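Local structure of SidF, inhibitor of growth family, member 3 (Legionella pneumophila subsp. pneumophila, 4FYE) at residues 209-214 / 297-302; 237-242 / 291-296; 354-359 / 641-646; 382-387 / 410-415. The protein acts as a phosphoinositide phosphatase of Legionella pneumophila, probably removing the 3-phosphate from phosphatidylinositol trisphosphate. The protein carries 1 engineered substitution. All blocks are in the same frame, centred on the assembly; numbering follows the deposited sequence.

Contact 1: residues 209-214 / 297-302; sequences RYTKRQ and NQEEVI
The chain turns into the short helix 212-216 right beside the long helix 284-311, and the two backbones come closest at T211 and E300, whose CA atoms lie 5.7 Å apart. T211 sets its methyl on the helix surface, CG2 resting 3.6 Å from E300 CA, while its hydroxyl turns back to its own chain. With chi1 at 58°, OG1 sits in the crowded position between backbone N and carbonyl carbon and accepts from Q214 N at 3.2 Å. Q214 answers with its amide oxygen, as T211 N donates to Q214 OE1 at 2.8 Å, in the carbonyl plane. This reciprocal pair is a capping box, with T211 as N-cap of helix 212-216. The bond from T211 N holds the amide oxygen, so NE2 faces helix 284-311: it donates to E300 OE2 at 3.1 Å, from above the carboxylate plane, and more weakly to N297 OD1. Those two oxygens also accept from the backbone nitrogens of N243 and G242, respectively, and N297 ND2 donates to R273 O, so one polar network draws in two further loops, at G242-N243 and at R273. On the other flank, R213 bends at chi3 to grip E299 side-on in a salt bridge. R213 NE meets E299 OE1 at 2.6 Å, and R213 NH2 reaches E299 OE2 at 3.2 Å; both oxygens lie near the guanidinium plane but are approached from above the carboxylate. A water accepting from R213 N makes a weak further bond to E299 OE1, and the guanidinium forms a cation-pi contact with F507.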
loop_
_atom_site.group_PDB
_atom_site.type_symbol
_atom_site.label_atom_id
_atom_site.label_comp_id
_atom_site.label_asym_id
_atom_site.label_seq_id
_atom_site.Cartn_x
_atom_site.Cartn_y
_atom_site.Cartn_z
ATOM N N ARG A 209 8.642 9.381 -7.134
ATOM C CA ARG A 209 9.348 10.430 -7.766
ATOM C C ARG A 209 9.024 10.256 -9.245
ATOM O O ARG A 209 8.847 9.146 -9.728
ATOM C CB ARG A 209 10.830 10.247 -7.456
ATOM C CG ARG A 209 11.769 11.119 -8.230
ATOM C CD ARG A 209 13.194 10.869 -7.811
ATOM N NE ARG A 209 14.004 12.073 -7.974
ATOM C CZ ARG A 209 14.221 12.967 -7.009
ATOM N NH1 ARG A 209 13.678 12.795 -5.798
ATOM N NH2 ARG A 209 14.987 14.031 -7.256
ATOM N N TYR A 210 8.892 11.357 -9.973
ATOM C CA TYR A 210 8.497 11.270 -11.378
ATOM C C TYR A 210 9.555 10.613 -12.267
ATOM O O TYR A 210 10.748 10.869 -12.107
ATOM C CB TYR A 210 8.224 12.666 -11.902
ATOM C CG TYR A 210 6.958 13.276 -11.402
ATOM C CD1 TYR A 210 5.752 12.591 -11.487
ATOM C CD2 TYR A 210 6.945 14.575 -10.888
ATOM C CE1 TYR A 210 4.561 13.175 -11.046
ATOM C CE2 TYR A 210 5.763 15.181 -10.445
ATOM C CZ TYR A 210 4.573 14.489 -10.537
ATOM O OH TYR A 210 3.407 15.078 -10.090
ATOM N N THR A 211 9.136 9.801 -13.230
ATOM C CA THR A 211 10.100 9.316 -14.235
ATOM C C THR A 211 10.450 10.420 -15.232
ATOM O O THR A 211 9.735 11.412 -15.339
ATOM C CB THR A 211 9.565 8.166 -15.069
ATOM O OG1 THR A 211 8.379 8.585 -15.719
ATOM C CG2 THR A 211 9.262 6.933 -14.225
ATOM N N LYS A 212 11.538 10.269 -15.969
ATOM C CA LYS A 212 11.882 11.331 -16.871
ATOM C C LYS A 212 10.786 11.498 -17.917
ATOM O O LYS A 212 10.428 12.609 -18.260
ATOM C CB LYS A 212 13.281 11.153 -17.492
ATOM C CG LYS A 212 14.349 11.192 -16.423
ATOM C CD LYS A 212 15.594 11.931 -16.848
ATOM C CE LYS A 212 16.756 11.666 -15.898
ATOM N NZ LYS A 212 18.091 11.747 -16.611
ATOM N N ARG A 213 10.274 10.388 -18.425
ATOM C CA ARG A 213 9.177 10.443 -19.364
ATOM C C ARG A 213 8.011 11.276 -18.818
ATOM O O ARG A 213 7.531 12.169 -19.493
ATOM C CB ARG A 213 8.693 9.042 -19.677
ATOM C CG ARG A 213 7.697 8.970 -20.809
ATOM C CD ARG A 213 6.900 7.704 -20.664
ATOM N NE ARG A 213 7.773 6.563 -20.831
ATOM C CZ ARG A 213 8.165 6.102 -22.015
ATOM N NH1 ARG A 213 7.748 6.695 -23.130
ATOM N NH2 ARG A 213 8.961 5.045 -22.080
ATOM N N GLN A 214 7.559 11.004 -17.604
ATOM C CA GLN A 214 6.522 11.847 -16.989
ATOM C C GLN A 214 6.981 13.315 -16.920
ATOM O O GLN A 214 6.237 14.234 -17.223
ATOM C CB GLN A 214 6.173 11.354 -15.577
ATOM C CG GLN A 214 5.326 10.095 -15.513
ATOM C CD GLN A 214 5.373 9.450 -14.133
ATOM O OE1 GLN A 214 6.372 9.586 -13.418
ATOM N NE2 GLN A 214 4.324 8.687 -13.781
ATOM N N ASN A 297 2.390 5.453 -15.515
ATOM C CA ASN A 297 2.482 5.225 -14.085
ATOM C C ASN A 297 3.019 3.863 -13.709
ATOM O O ASN A 297 3.768 3.767 -12.735
ATOM C CB ASN A 297 1.138 5.391 -13.487
ATOM C CG ASN A 297 0.674 6.809 -13.541
ATOM O OD1 ASN A 297 1.449 7.747 -13.861
ATOM N ND2 ASN A 297 -0.600 6.999 -13.202
ATOM N N GLN A 298 2.686 2.810 -14.471
ATOM C CA GLN A 298 3.367 1.534 -14.249
ATOM C C GLN A 298 4.912 1.670 -14.332
ATOM O O GLN A 298 5.611 1.063 -13.535
ATOM C CB GLN A 298 2.912 0.445 -15.210
ATOM C CG GLN A 298 3.407 -0.919 -14.747
ATOM C CD GLN A 298 2.989 -1.249 -13.323
ATOM O OE1 GLN A 298 1.892 -0.892 -12.907
ATOM N NE2 GLN A 298 3.834 -1.990 -12.592
ATOM N N GLU A 299 5.460 2.448 -15.267
ATOM C CA GLU A 299 6.899 2.595 -15.241
ATOM C C GLU A 299 7.427 3.316 -14.001
ATOM O O GLU A 299 8.437 2.879 -13.431
ATOM C CB GLU A 299 7.585 2.948 -16.595
ATOM C CG GLU A 299 7.376 4.350 -17.167
ATOM C CD GLU A 299 8.349 4.708 -18.316
ATOM O OE1 GLU A 299 8.655 5.905 -18.481
ATOM O OE2 GLU A 299 8.822 3.844 -19.081
ATOM N N GLU A 300 6.680 4.283 -13.475
ATOM C CA GLU A 300 7.082 4.946 -12.242
ATOM C C GLU A 300 7.134 3.952 -11.110
ATOM O O GLU A 300 8.067 3.930 -10.322
ATOM C CB GLU A 300 6.157 6.100 -11.905
ATOM C CG GLU A 300 6.581 6.970 -10.696
ATOM C CD GLU A 300 5.432 7.800 -10.071
ATOM O OE1 GLU A 300 5.539 8.192 -8.872
ATOM O OE2 GLU A 300 4.390 8.057 -10.733
ATOM N N VAL A 301 6.136 3.086 -11.048
ATOM C CA VAL A 301 6.155 2.004 -10.081
ATOM C C VAL A 301 7.424 1.141 -10.202
ATOM O O VAL A 301 7.913 0.660 -9.191
ATOM C CB VAL A 301 4.871 1.118 -10.206
ATOM C CG1 VAL A 301 4.969 -0.236 -9.457
ATOM C CG2 VAL A 301 3.684 1.917 -9.772
ATOM N N ILE A 302 7.919 0.908 -11.417
ATOM C CA ILE A 302 9.155 0.119 -11.584
ATOM C C ILE A 302 10.306 0.909 -11.027
ATOM O O ILE A 302 11.162 0.395 -10.329
ATOM C CB ILE A 302 9.431 -0.262 -13.030
ATOM C CG1 ILE A 302 8.211 -0.995 -13.576
ATOM C CG2 ILE A 302 10.735 -1.076 -13.146
ATOM C CD1 ILE A 302 8.500 -1.918 -14.716
HETATM O O HOH W 1 11.484 7.830 -17.958
#

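Contact 2: residues 237-242 / 291-296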
loop_
_atom_site.group_PDB
_atom_site.type_symbol
_atom_site.label_atom_id
_atom_site.label_comp_id
_atom_site.label_asym_id
_atom_site.label_seq_id
_atom_site.Cartn_x
_atom_site.Cartn_y
_atom_site.Cartn_z
ATOM N N SER A 237 -5.840 20.704 -18.005
ATOM C CA SER A 237 -6.861 20.563 -16.961
ATOM C C SER A 237 -7.012 19.093 -16.507
ATOM O O SER A 237 -6.815 18.771 -15.325
ATOM C CB SER A 237 -8.206 21.151 -17.437
ATOM O OG SER A 237 -9.059 21.494 -16.352
ATOM N N ASP A 238 -7.331 18.214 -17.462
ATOM C CA ASP A 238 -7.566 16.779 -17.207
ATOM C C ASP A 238 -6.282 15.908 -17.242
ATOM O O ASP A 238 -5.168 16.424 -17.434
ATOM C CB ASP A 238 -8.627 16.250 -18.201
ATOM C CG ASP A 238 -8.122 16.179 -19.665
ATOM O OD1 ASP A 238 -7.175 16.905 -20.063
ATOM O OD2 ASP A 238 -8.698 15.377 -20.430
ATOM N N LEU A 239 -6.444 14.595 -17.058
ATOM C CA LEU A 239 -5.341 13.616 -17.229
ATOM C C LEU A 239 -3.965 14.080 -16.727
ATOM O O LEU A 239 -3.032 14.241 -17.510
ATOM C CB LEU A 239 -5.235 13.114 -18.687
ATOM C CG LEU A 239 -6.109 11.911 -19.043
ATOM C CD1 LEU A 239 -7.513 12.372 -19.379
ATOM C CD2 LEU A 239 -5.554 11.094 -20.199
ATOM N N VAL A 240 -3.862 14.287 -15.418
ATOM C CA VAL A 240 -2.584 14.493 -14.764
ATOM C C VAL A 240 -1.805 13.168 -14.728
ATOM O O VAL A 240 -2.392 12.064 -14.698
ATOM C CB VAL A 240 -2.758 15.022 -13.325
ATOM C CG1 VAL A 240 -1.560 15.891 -12.936
ATOM C CG2 VAL A 240 -4.072 15.801 -13.187
ATOM N N LEU A 241 -0.483 13.285 -14.757
ATOM C CA LEU A 241 0.367 12.115 -14.620
ATOM C C LEU A 241 0.903 11.977 -13.217
ATOM O O LEU A 241 0.934 12.957 -12.442
ATOM C CB LEU A 241 1.558 12.208 -15.554
ATOM C CG LEU A 241 1.248 12.414 -17.024
ATOM C CD1 LEU A 241 2.580 12.471 -17.770
ATOM C CD2 LEU A 241 0.370 11.289 -17.550
ATOM N N GLY A 242 1.353 10.757 -12.908
ATOM C CA GLY A 242 1.924 10.474 -11.614
ATOM C C GLY A 242 1.028 9.662 -10.713
ATOM O O GLY A 242 -0.206 9.748 -10.780
ATOM N N LYS A 291 -5.656 4.163 -20.609
ATOM C CA LYS A 291 -4.797 2.971 -20.652
ATOM C C LYS A 291 -3.307 3.311 -20.719
ATOM O O LYS A 291 -2.485 2.591 -20.166
ATOM C CB LYS A 291 -5.155 2.082 -21.833
ATOM C CG LYS A 291 -5.753 0.750 -21.448
ATOM C CD LYS A 291 -6.237 -0.064 -22.653
ATOM C CE LYS A 291 -7.733 0.117 -22.885
ATOM N NZ LYS A 291 -8.295 -0.933 -23.773
ATOM N N ALA A 292 -2.964 4.397 -21.413
ATOM C CA ALA A 292 -1.561 4.760 -21.611
ATOM C C ALA A 292 -0.951 5.328 -20.344
ATOM O O ALA A 292 0.231 5.051 -20.039
ATOM C CB ALA A 292 -1.399 5.762 -22.736
ATOM N N VAL A 293 -1.742 6.160 -19.654
ATOM C CA VAL A 293 -1.272 6.775 -18.433
ATOM C C VAL A 293 -1.018 5.679 -17.423
ATOM O O VAL A 293 -0.094 5.762 -16.635
ATOM C CB VAL A 293 -2.314 7.716 -17.868
ATOM C CG1 VAL A 293 -2.002 8.074 -16.440
ATOM C CG2 VAL A 293 -2.384 8.947 -18.745
ATOM N N THR A 294 -1.814 4.628 -17.466
ATOM C CA THR A 294 -1.616 3.667 -16.457
ATOM C C THR A 294 -0.321 2.930 -16.704
ATOM O O THR A 294 0.380 2.579 -15.730
ATOM C CB THR A 294 -2.871 2.802 -16.054
ATOM O OG1 THR A 294 -2.637 1.404 -16.234
ATOM C CG2 THR A 294 -4.205 3.256 -16.675
ATOM N N LEU A 295 0.033 2.758 -17.995
ATOM C CA LEU A 295 1.326 2.226 -18.384
ATOM C C LEU A 295 2.470 3.195 -17.972
ATOM O O LEU A 295 3.454 2.813 -17.341
ATOM C CB LEU A 295 1.367 2.063 -19.876
ATOM C CG LEU A 295 2.049 0.921 -20.615
ATOM C CD1 LEU A 295 2.906 1.551 -21.693
ATOM C CD2 LEU A 295 2.884 0.011 -19.755
ATOM N N ILE A 296 2.330 4.456 -18.313
ATOM C CA ILE A 296 3.221 5.477 -17.848
ATOM C C ILE A 296 3.464 5.398 -16.300
ATOM O O ILE A 296 4.627 5.245 -15.834
ATOM C CB ILE A 296 2.713 6.830 -18.360
ATOM C CG1 ILE A 296 3.076 6.952 -19.859
ATOM C CG2 ILE A 296 3.287 7.967 -17.540
ATOM C CD1 ILE A 296 2.365 8.068 -20.602
#
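No planar side chain takes part where 237-242 meets 291-296; the one flat group that touches is the peptide carbonyl of V240, its oxygen 4.4 Å from V293 CG1. Everything else is contact between branched aliphatic ends, and no hydrogen bond crosses. V293 is the centre of the contact: with CG1 anti to the backbone N (chi1 165°), its two methyls project from the helix into the bend of the loop. L241, CG anti to the carbonyl carbon (chi1 -55°), brings CD2 to 3.8 Å from V293 CG2 and nearly as close to V293 CG1, so a single leucine methyl covers both branches. From the other side of the bend L239 brings CD2 to 4.1 Å from V293 CG2, crossing obliquely. The loop turns sharply at L239, whose backbone is left-handed (phi 39°). One helical turn further on, I296 CG2 makes a looser contact with L241 CD2. This is plain hydrophobic docking of an irregular loop on a helix. The loop leads from helix 212-216 to strand 247-254, L241 also touching L217 and V293 also touching P275; I296 leans on F507 of helix 482-514, and K291, T294 and L295 of the same turns meet helix 373-387.

Contact 3: residues 354-359 / 641-646. Engineered in segment 641-646: S646 (natural residue Cys). With PO4 (phosphate ion), chain B.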
loop_
_atom_site.group_PDB
_atom_site.type_symbol
_atom_site.label_atom_id
_atom_site.label_comp_id
_atom_site.label_asym_id
_atom_site.label_seq_id
_atom_site.Cartn_x
_atom_site.Cartn_y
_atom_site.Cartn_z
ATOM N N VAL A 354 13.222 -6.669 -10.536
ATOM C CA VAL A 354 12.361 -6.280 -9.542
ATOM C C VAL A 354 11.180 -7.152 -9.719
ATOM O O VAL A 354 10.858 -7.484 -10.836
ATOM C CB VAL A 354 12.133 -4.789 -9.786
ATOM C CG1 VAL A 354 10.776 -4.466 -10.340
ATOM C CG2 VAL A 354 12.536 -4.025 -8.553
ATOM N N THR A 355 10.562 -7.579 -8.625
ATOM C CA THR A 355 9.247 -8.255 -8.756
ATOM C C THR A 355 8.122 -7.667 -7.921
ATOM O O THR A 355 8.247 -7.480 -6.723
ATOM C CB THR A 355 9.309 -9.807 -8.834
ATOM O OG1 THR A 355 8.207 -10.417 -8.124
ATOM C CG2 THR A 355 10.646 -10.396 -8.431
ATOM N N GLU A 356 7.032 -7.289 -8.584
ATOM C CA GLU A 356 5.925 -6.688 -7.887
ATOM C C GLU A 356 4.784 -7.666 -7.663
ATOM O O GLU A 356 4.352 -8.319 -8.611
ATOM C CB GLU A 356 5.417 -5.492 -8.652
ATOM C CG GLU A 356 4.275 -4.782 -7.950
ATOM C CD GLU A 356 3.521 -3.752 -8.829
ATOM O OE1 GLU A 356 2.550 -3.170 -8.272
ATOM O OE2 GLU A 356 3.886 -3.489 -10.029
ATOM N N CYS A 357 4.295 -7.749 -6.416
ATOM C CA CYS A 357 3.085 -8.513 -6.089
ATOM C C CYS A 357 1.971 -7.538 -5.645
ATOM O O CYS A 357 1.991 -6.980 -4.543
ATOM C CB CYS A 357 3.371 -9.550 -4.989
ATOM S SG CYS A 357 1.863 -10.447 -4.436
ATOM N N TYR A 358 1.012 -7.305 -6.511
ATOM C CA TYR A 358 -0.018 -6.320 -6.227
ATOM C C TYR A 358 -1.228 -7.068 -5.658
ATOM O O TYR A 358 -1.906 -7.753 -6.375
ATOM C CB TYR A 358 -0.302 -5.528 -7.521
ATOM C CG TYR A 358 -1.428 -4.558 -7.424
ATOM C CD1 TYR A 358 -1.644 -3.806 -6.272
ATOM C CD2 TYR A 358 -2.268 -4.342 -8.502
ATOM C CE1 TYR A 358 -2.700 -2.900 -6.201
ATOM C CE2 TYR A 358 -3.339 -3.473 -8.419
ATOM C CZ TYR A 358 -3.563 -2.759 -7.273
ATOM O OH TYR A 358 -4.632 -1.863 -7.225
ATOM N N THR A 359 -1.490 -7.023 -4.361
ATOM C CA THR A 359 -2.756 -7.658 -3.931
ATOM C C THR A 359 -3.867 -6.601 -3.900
ATOM O O THR A 359 -3.988 -5.817 -2.975
ATOM C CB THR A 359 -2.631 -8.395 -2.610
ATOM O OG1 THR A 359 -2.005 -7.531 -1.724
ATOM C CG2 THR A 359 -1.683 -9.672 -2.762
ATOM N N ALA A 641 8.310 -6.973 -3.699
ATOM C CA ALA A 641 7.791 -5.736 -3.225
ATOM C C ALA A 641 6.231 -5.828 -3.219
ATOM O O ALA A 641 5.637 -5.898 -4.289
ATOM C CB ALA A 641 8.243 -4.631 -4.142
ATOM N N ASN A 642 5.568 -5.870 -2.055
ATOM C CA ASN A 642 4.086 -5.958 -2.037
ATOM C C ASN A 642 3.373 -4.564 -2.096
ATOM O O ASN A 642 3.498 -3.735 -1.160
ATOM C CB ASN A 642 3.606 -6.831 -0.852
ATOM C CG ASN A 642 2.094 -6.688 -0.575
ATOM O OD1 ASN A 642 1.703 -6.122 0.455
ATOM N ND2 ASN A 642 1.252 -7.118 -1.512
ATOM N N THR A 643 2.698 -4.290 -3.216
ATOM C CA THR A 643 1.822 -3.090 -3.393
ATOM C C THR A 643 0.338 -3.520 -3.168
ATOM O O THR A 643 -0.031 -4.666 -3.417
ATOM C CB THR A 643 1.928 -2.519 -4.825
ATOM O OG1 THR A 643 1.602 -3.573 -5.786
ATOM C CG2 THR A 643 3.398 -2.062 -5.148
ATOM N N LYS A 644 -0.510 -2.586 -2.741
ATOM C CA LYS A 644 -1.834 -2.878 -2.257
ATOM C C LYS A 644 -2.693 -1.605 -2.240
ATOM O O LYS A 644 -2.200 -0.469 -2.065
ATOM C CB LYS A 644 -1.844 -3.577 -0.874
ATOM C CG LYS A 644 -0.945 -2.945 0.117
ATOM C CD LYS A 644 -0.816 -3.864 1.336
ATOM C CE LYS A 644 0.368 -3.480 2.217
ATOM N NZ LYS A 644 1.614 -3.768 1.426
ATOM N N GLY A 645 -3.992 -1.821 -2.471
ATOM C CA GLY A 645 -4.766 -0.778 -3.091
ATOM C C GLY A 645 -6.236 -1.044 -3.440
ATOM O O GLY A 645 -6.763 -2.189 -3.719
ATOM N N SER A 646 -6.869 0.111 -3.481
ATOM C CA SER A 646 -8.270 0.258 -3.614
ATOM C C SER A 646 -8.192 1.530 -4.468
ATOM O O SER A 646 -7.094 1.837 -4.968
ATOM C CB SER A 646 -8.866 0.429 -2.198
ATOM O OG SER A 646 -8.184 1.374 -1.283
HETATM P P PO4 B . -11.226 2.768 -1.138
HETATM O O1 PO4 B . -11.706 1.495 -0.433
HETATM O O2 PO4 B . -11.191 2.562 -2.648
HETATM O O3 PO4 B . -12.103 4.010 -0.918
HETATM O O4 PO4 B . -9.807 3.116 -0.648
#
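N642 holds CG anti to its backbone N (chi1 166°), which carries its amide over the neighbouring strand, whereas T643 takes the crowded rotamer (chi1 56°), placing OG1 beside E356. The strands run parallel and pair in register from E356 with A641 to Y358 with T643. A641 N donates to T355 O at 3.1 Å, and T359 N to T643 O at 2.9 Å. C357 O is gripped twice, by T643 N and by N642 ND2, each at 3.1 Å. That amide nitrogen also donates to T359 OG1 at 3.3 Å and so ties the strands together on this face; K644 NZ, bonded too to F267 O and S266 OG, steadies N642 OD1 from within its own strand. On the other face the extended E356 accepts from T643 OG1 at 2.7 Å through the anti lone pair of OE1. R273 forms a salt bridge to the same oxygen, and Y410 and Q298 donate to OE2, probably keeping the buried carboxylate charged. S646, engineered in place of cysteine, donates from OG to phosphate O4 at 2.5 Å. In the natural sequence this position and R652 bracket a CX5R motif, consistent with the phosphate-binding P-loop of cysteine-dependent phosphatases; R652 NE and the K647 and D651 backbone nitrogens also hydrogen-bond the ion. Strand 641-645 edges the four-stranded sheet, helices 626-637 and 652-668 lying on the N642 face and helix 284-311 against A641.

Contact 4: residues 382-387 / 410-415; sequences QMMDAF and YQARMS
A bent methionine is the bump and the strand supplies the hollow. M384 runs straight as far as SD and then turns at chi3 (62°), pushing its methyl into the pocket formed by the end of Y410, the methyl of A412 and the stem of M414. M384 CE lies 3.2 Å from Y410 OH and 3.7 Å from A412 CB, while M384 SD rests 4.0 Å from M414 CB, the two chains nearly at right angles. A412, small, lets the helix come in close: its CB touches M384 O at 3.6 Å. Y410 fits beside the last helical turn, its ring edge to the backbone with CE2 3.2 Å from M384 O, and F387 CB packs on Y410 CD2 at 3.6 Å while the phenyl ring of F387 leads off. The Y410 hydroxyl donates to E356. The segments 382-387 and 410-415 run at 150°, their axes 7.2 Å apart at closest approach; the helix lies on the crossover from strand 353-360 to its parallel neighbour 402-416, a beta-alpha-beta connection with the extra strand 391-399 inserted. Helices 284-311 and 482-514 flank helix 373-387, and R413 leaves the strand away from it and touches F444 and Q447 of helix 438-458.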
loop_
_atom_site.group_PDB
_atom_site.type_symbol
_atom_site.label_atom_id
_atom_site.label_comp_id
_atom_site.label_asym_id
_atom_site.label_seq_id
_atom_site.Cartn_x
_atom_site.Cartn_y
_atom_site.Cartn_z
ATOM N N GLN A 382 -3.284 -5.495 -17.095
ATOM C CA GLN A 382 -2.753 -5.556 -18.454
ATOM C C GLN A 382 -1.376 -4.860 -18.566
ATOM O O GLN A 382 -0.428 -5.396 -19.196
ATOM C CB GLN A 382 -3.802 -4.953 -19.388
ATOM C CG GLN A 382 -3.342 -4.526 -20.762
ATOM C CD GLN A 382 -4.497 -4.153 -21.691
ATOM O OE1 GLN A 382 -4.400 -4.366 -22.912
ATOM N NE2 GLN A 382 -5.607 -3.625 -21.125
ATOM N N MET A 383 -1.249 -3.685 -17.940
ATOM C CA MET A 383 0.031 -2.959 -17.958
ATOM C C MET A 383 1.149 -3.671 -17.117
ATOM O O MET A 383 2.297 -3.747 -17.533
ATOM C CB MET A 383 -0.158 -1.464 -17.624
ATOM C CG MET A 383 -1.291 -0.761 -18.371
ATOM S SD MET A 383 -1.280 -0.761 -20.206
ATOM C CE MET A 383 -1.412 -2.474 -20.605
ATOM N N MET A 384 0.797 -4.220 -15.961
ATOM C CA MET A 384 1.727 -5.071 -15.234
ATOM C C MET A 384 2.236 -6.202 -16.108
ATOM O O MET A 384 3.453 -6.471 -16.134
ATOM C CB MET A 384 1.117 -5.628 -13.913
ATOM C CG MET A 384 0.940 -4.590 -12.798
ATOM S SD MET A 384 0.251 -5.346 -11.299
ATOM C CE MET A 384 1.610 -6.458 -11.038
ATOM N N ASP A 385 1.328 -6.879 -16.814
ATOM C CA ASP A 385 1.735 -8.005 -17.698
ATOM C C ASP A 385 2.449 -7.527 -18.971
ATOM O O ASP A 385 3.217 -8.288 -19.573
ATOM C CB ASP A 385 0.551 -8.917 -18.073
ATOM C CG ASP A 385 0.377 -10.127 -17.127
ATOM O OD1 ASP A 385 1.361 -10.595 -16.480
ATOM O OD2 ASP A 385 -0.789 -10.613 -17.037
ATOM N N ALA A 386 2.175 -6.286 -19.383
ATOM C CA ALA A 386 2.858 -5.642 -20.524
ATOM C C ALA A 386 4.336 -5.575 -20.261
ATOM O O ALA A 386 5.154 -5.900 -21.160
ATOM C CB ALA A 386 2.331 -4.228 -20.725
ATOM N N PHE A 387 4.691 -5.170 -19.032
ATOM C CA PHE A 387 6.110 -5.095 -18.662
ATOM C C PHE A 387 6.684 -6.426 -18.227
ATOM O O PHE A 387 7.912 -6.601 -18.286
ATOM C CB PHE A 387 6.362 -4.050 -17.562
ATOM C CG PHE A 387 6.557 -2.628 -18.079
ATOM C CD1 PHE A 387 7.775 -2.235 -18.693
ATOM C CD2 PHE A 387 5.557 -1.666 -17.918
ATOM C CE1 PHE A 387 7.987 -0.909 -19.113
ATOM C CE2 PHE A 387 5.773 -0.335 -18.355
ATOM C CZ PHE A 387 6.999 0.044 -18.934
ATOM N N TYR A 410 11.508 -6.626 -14.907
ATOM C CA TYR A 410 10.215 -6.633 -14.170
ATOM C C TYR A 410 9.483 -7.978 -14.229
ATOM O O TYR A 410 9.534 -8.689 -15.226
ATOM C CB TYR A 410 9.338 -5.459 -14.592
ATOM C CG TYR A 410 8.021 -5.324 -13.873
ATOM C CD1 TYR A 410 7.918 -4.669 -12.631
ATOM C CD2 TYR A 410 6.845 -5.844 -14.457
ATOM C CE1 TYR A 410 6.676 -4.560 -11.994
ATOM C CE2 TYR A 410 5.620 -5.709 -13.856
ATOM C CZ TYR A 410 5.528 -5.084 -12.643
ATOM O OH TYR A 410 4.300 -5.035 -12.080
ATOM N N GLN A 411 8.874 -8.357 -13.112
ATOM C CA GLN A 411 8.027 -9.534 -13.026
ATOM C C GLN A 411 6.796 -9.145 -12.219
ATOM O O GLN A 411 6.920 -8.624 -11.115
ATOM C CB GLN A 411 8.741 -10.682 -12.325
ATOM C CG GLN A 411 9.943 -11.219 -13.100
ATOM C CD GLN A 411 10.409 -12.575 -12.586
ATOM O OE1 GLN A 411 11.384 -12.655 -11.828
ATOM N NE2 GLN A 411 9.713 -13.647 -12.990
ATOM N N ALA A 412 5.629 -9.414 -12.786
ATOM C CA ALA A 412 4.361 -9.142 -12.207
ATOM C C ALA A 412 3.673 -10.347 -11.515
ATOM O O ALA A 412 3.746 -11.505 -11.952
ATOM C CB ALA A 412 3.455 -8.675 -13.299
ATOM N N ARG A 413 2.993 -10.046 -10.423
ATOM C CA ARG A 413 2.052 -10.965 -9.875
ATOM C C ARG A 413 0.896 -10.094 -9.344
ATOM O O ARG A 413 1.082 -9.180 -8.539
ATOM C CB ARG A 413 2.658 -11.807 -8.745
ATOM C CG ARG A 413 4.021 -12.455 -8.968
ATOM C CD ARG A 413 3.724 -13.755 -9.593
ATOM N NE ARG A 413 4.872 -14.608 -9.671
ATOM C CZ ARG A 413 5.588 -14.748 -10.779
ATOM N NH1 ARG A 413 5.265 -14.035 -11.853
ATOM N NH2 ARG A 413 6.612 -15.601 -10.816
ATOM N N MET A 414 -0.309 -10.399 -9.793
ATOM C CA MET A 414 -1.388 -9.578 -9.473
ATOM C C MET A 414 -2.524 -10.445 -9.086
ATOM O O MET A 414 -2.816 -11.378 -9.828
ATOM C CB MET A 414 -1.802 -8.727 -10.637
ATOM C CG MET A 414 -3.018 -7.952 -10.160
ATOM S SD MET A 414 -3.499 -6.799 -11.391
ATOM C CE MET A 414 -4.885 -5.976 -10.714
ATOM N N SER A 415 -3.161 -10.130 -7.940
ATOM C CA SER A 415 -4.433 -10.792 -7.541
ATOM C C SER A 415 -5.533 -9.786 -7.276
ATOM O O SER A 415 -5.267 -8.649 -6.995
ATOM C CB SER A 415 -4.257 -11.693 -6.313
ATOM O OG SER A 415 -3.781 -10.981 -5.182
#

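In the fold
Helix 284-311 is the common element: contacts 1 and 2 use successive turns of it, and both contacts 3 and 4 touch it. Contacts 3 and 4 share the four-stranded sheet, where neighbouring strands 353-360 and 402-416 join them through backbone hydrogen bonds, and Q298 of contact 1 reaches E356 of contact 3. All four are largely buried, but contacts 1 and 2 lie further out than contact 3 and include exposed residues, R209 and V240, whereas every touching residue of contact 4 is buried. Chemistry does not simply follow depth: contact 3, nearest the chain centre, is rich in hydrogen bonds, contact 1 is ionic and polar, contact 2 is aliphatic, and contact 4 thioether and aromatic.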